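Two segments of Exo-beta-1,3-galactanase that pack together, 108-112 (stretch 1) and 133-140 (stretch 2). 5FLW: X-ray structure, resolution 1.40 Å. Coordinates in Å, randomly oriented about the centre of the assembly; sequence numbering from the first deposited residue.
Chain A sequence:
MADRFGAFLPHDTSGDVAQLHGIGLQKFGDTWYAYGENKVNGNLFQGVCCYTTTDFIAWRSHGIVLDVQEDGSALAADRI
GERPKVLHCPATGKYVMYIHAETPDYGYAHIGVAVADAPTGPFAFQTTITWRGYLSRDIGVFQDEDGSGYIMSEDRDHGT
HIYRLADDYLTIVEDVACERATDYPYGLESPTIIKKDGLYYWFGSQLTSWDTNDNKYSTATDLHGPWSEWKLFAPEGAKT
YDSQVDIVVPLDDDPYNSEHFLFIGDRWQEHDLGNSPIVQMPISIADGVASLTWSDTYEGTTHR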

# COMPACT_ATOMS: atom_id res chain seq x y z
N TYR A 108 -6.57 -17.82 -5.69
CA TYR A 108 -5.33 -18.21 -5.01
C TYR A 108 -5.08 -17.45 -3.71
O TYR A 108 -4.81 -18.06 -2.66
CB TYR A 108 -4.15 -18.06 -5.95
CG TYR A 108 -2.83 -18.64 -5.44
CD1 TYR A 108 -2.72 -20.00 -5.11
CD2 TYR A 108 -1.66 -17.84 -5.37
CE1 TYR A 108 -1.48 -20.55 -4.69
CE2 TYR A 108 -0.43 -18.38 -4.96
CZ TYR A 108 -0.35 -19.74 -4.62
OH TYR A 108 0.84 -20.32 -4.21
N ALA A 109 -5.09 -16.12 -3.79
CA ALA A 109 -5.13 -15.25 -2.61
C ALA A 109 -4.01 -15.58 -1.61
O ALA A 109 -4.26 -15.92 -0.44
CB ALA A 109 -6.53 -15.30 -1.99
N HIS A 110 -2.76 -15.44 -2.06
CA HIS A 110 -1.60 -15.67 -1.20
C HIS A 110 -0.77 -14.39 -1.05
O HIS A 110 -0.94 -13.41 -1.79
CB HIS A 110 -0.66 -16.72 -1.80
CG HIS A 110 -1.02 -18.14 -1.49
ND1 HIS A 110 -2.27 -18.66 -1.76
CD2 HIS A 110 -0.28 -19.16 -1.00
CE1 HIS A 110 -2.29 -19.95 -1.43
NE2 HIS A 110 -1.10 -20.27 -0.95
N ILE A 111 0.16 -14.43 -0.08
CA ILE A 111 1.25 -13.45 0.03
C ILE A 111 2.50 -14.10 -0.54
O ILE A 111 2.86 -15.22 -0.15
CB ILE A 111 1.50 -13.08 1.51
CG1 ILE A 111 0.24 -12.46 2.16
CG2 ILE A 111 2.71 -12.14 1.64
CD1 ILE A 111 0.23 -12.40 3.70
N GLY A 112 3.18 -13.42 -1.47
CA GLY A 112 4.51 -13.82 -1.91
C GLY A 112 5.59 -13.05 -1.16
O GLY A 112 5.39 -11.88 -0.81
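Stretch 2, residues 133-140: GYLSRDIG

Stretch 2 crosses stretch 1 obliquely. The end-to-end directions of the touching parts, Ala-109 to Ile-111 and Tyr-134 to Ile-139, differ by 61°. Residues 108-109 are loop or turn, and residues 110-112 form a strand that continues later in the chain. In stretch 2, residues 133-138 are loop or turn, and a second strand begins with 139-140. The contact is small, burying 287 Å² over both sides, and it centres on Ala-109 and Ser-136, whose CA atoms lie 4.8 Å apart.

Tyr-108 points its CA-to-CB bond away from stretch 2, and its side chain makes no contact there. Tyr-108 O instead accepts a hydrogen bond from His-110 ND1 at 2.8 Å, which links Tyr-108 to His-110 within stretch 1.

Ala-109 has the largest area covered by the other stretch. Its phi/psi of 54/61 is a left-handed conformation, uncommon for a residue with a side chain. Its CA-to-CB bond points toward stretch 2. Ser-136 N donates a hydrogen bond to Ala-109 O at 3.0 Å, the one direct hydrogen bond between the stretches. Ser-136 O also approaches closely, 2.9 Å from Ala-109 C, so the two backbones are tightly apposed here. The methyl group packs against Leu-135, with Ala-109 CB 3.6 Å from Leu-135 CD2. Ala-109 CB is also 3.8 Å from Arg-137 CG and lies over one face of the Arg-137 guanidinium. Water 1 lies between the carbonyls of the two stretches, 2.9 Å from Ala-109 O and 3.0 Å from Tyr-134 O, and can donate to either.

His-110 turns its CA-to-CB bond away. His-110 N lies 3.4 Å from Ser-136 O, but the angle is too poor for a hydrogen bond. Its main link to stretch 2 is through water 2. Water 2 donates to His-110 O at 2.9 Å and to Arg-137 O at 2.8 Å. Water 2 is also hydrogen-bonded to Ser-136 OG at 2.7 Å. One water thus connects the start of the strand to two successive residues of stretch 2.

Ile-111 has its CA-to-CB bond sideways, but the end of its side chain comes nearer to stretch 2. Ile-111 CG1 is 3.2 Å from Ser-136 OG, a close contact between carbon and hydroxyl. The same CG1 atom of Ile-111 lies 4.3 Å from Ile-139 CG2, a looser apolar contact. Ile-139 directs its CA-to-CB bond toward stretch 1.

Gly-112 is buried but does not touch stretch 2, so the contact ends at Ile-111.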

# COMPACT_ATOMS: atom_id res chain seq x y z
N GLY A 133 -4.29 -21.06 5.96
CA GLY A 133 -5.00 -21.29 4.72
C GLY A 133 -5.97 -20.18 4.33
O GLY A 133 -6.63 -20.31 3.29
N TYR A 134 -6.07 -19.10 5.12
CA TYR A 134 -7.05 -18.05 4.85
C TYR A 134 -6.69 -17.25 3.60
O TYR A 134 -5.51 -17.09 3.26
CB TYR A 134 -7.15 -17.07 6.03
CG TYR A 134 -7.57 -17.70 7.35
CD1 TYR A 134 -8.26 -18.90 7.38
CD2 TYR A 134 -7.30 -17.07 8.57
CE1 TYR A 134 -8.65 -19.48 8.60
CE2 TYR A 134 -7.68 -17.63 9.75
CZ TYR A 134 -8.36 -18.83 9.77
OH TYR A 134 -8.72 -19.39 10.98
N LEU A 135 -7.72 -16.68 2.97
CA LEU A 135 -7.52 -15.77 1.85
C LEU A 135 -6.71 -14.55 2.26
O LEU A 135 -6.98 -13.93 3.29
CB LEU A 135 -8.87 -15.26 1.36
CG LEU A 135 -9.88 -16.28 0.85
CD1 LEU A 135 -11.29 -15.66 0.72
CD2 LEU A 135 -9.38 -16.91 -0.47
N SER A 136 -5.75 -14.17 1.43
CA SER A 136 -5.05 -12.89 1.53
C SER A 136 -5.06 -12.22 0.15
O SER A 136 -4.57 -12.81 -0.82
CB SER A 136 -3.62 -13.08 2.03
OG SER A 136 -2.94 -11.83 2.12
N ARG A 137 -5.65 -11.03 0.05
CA ARG A 137 -5.63 -10.28 -1.20
C ARG A 137 -4.89 -8.95 -1.02
O ARG A 137 -3.67 -8.98 -0.88
CB ARG A 137 -7.03 -10.21 -1.80
CG ARG A 137 -7.49 -11.62 -2.23
CD ARG A 137 -8.68 -11.53 -3.15
NE ARG A 137 -9.16 -12.82 -3.66
CZ ARG A 137 -10.08 -13.52 -3.03
NH1 ARG A 137 -10.55 -13.04 -1.87
NH2 ARG A 137 -10.55 -14.67 -3.53
N ASP A 138 -5.57 -7.80 -0.95
CA ASP A 138 -4.83 -6.54 -0.77
C ASP A 138 -4.00 -6.59 0.50
O ASP A 138 -4.44 -7.12 1.53
CB ASP A 138 -5.79 -5.37 -0.62
CG ASP A 138 -6.39 -4.92 -1.93
OD1 ASP A 138 -6.14 -5.55 -3.01
OD2 ASP A 138 -7.16 -3.94 -1.87
N ILE A 139 -2.78 -6.05 0.42
CA ILE A 139 -1.87 -6.00 1.56
C ILE A 139 -1.32 -4.59 1.73
O ILE A 139 -1.27 -3.79 0.79
CB ILE A 139 -0.69 -7.01 1.47
CG1 ILE A 139 0.11 -6.74 0.19
CG2 ILE A 139 -1.17 -8.47 1.57
CD1 ILE A 139 1.52 -7.31 0.24
N GLY A 140 -0.89 -4.31 2.98
CA GLY A 140 -0.05 -3.17 3.29
C GLY A 140 0.92 -3.58 4.39
O GLY A 140 0.83 -4.69 4.90
O HOH W 1 -5.46 -18.32 0.54
O HOH W 2 -1.94 -11.12 -0.31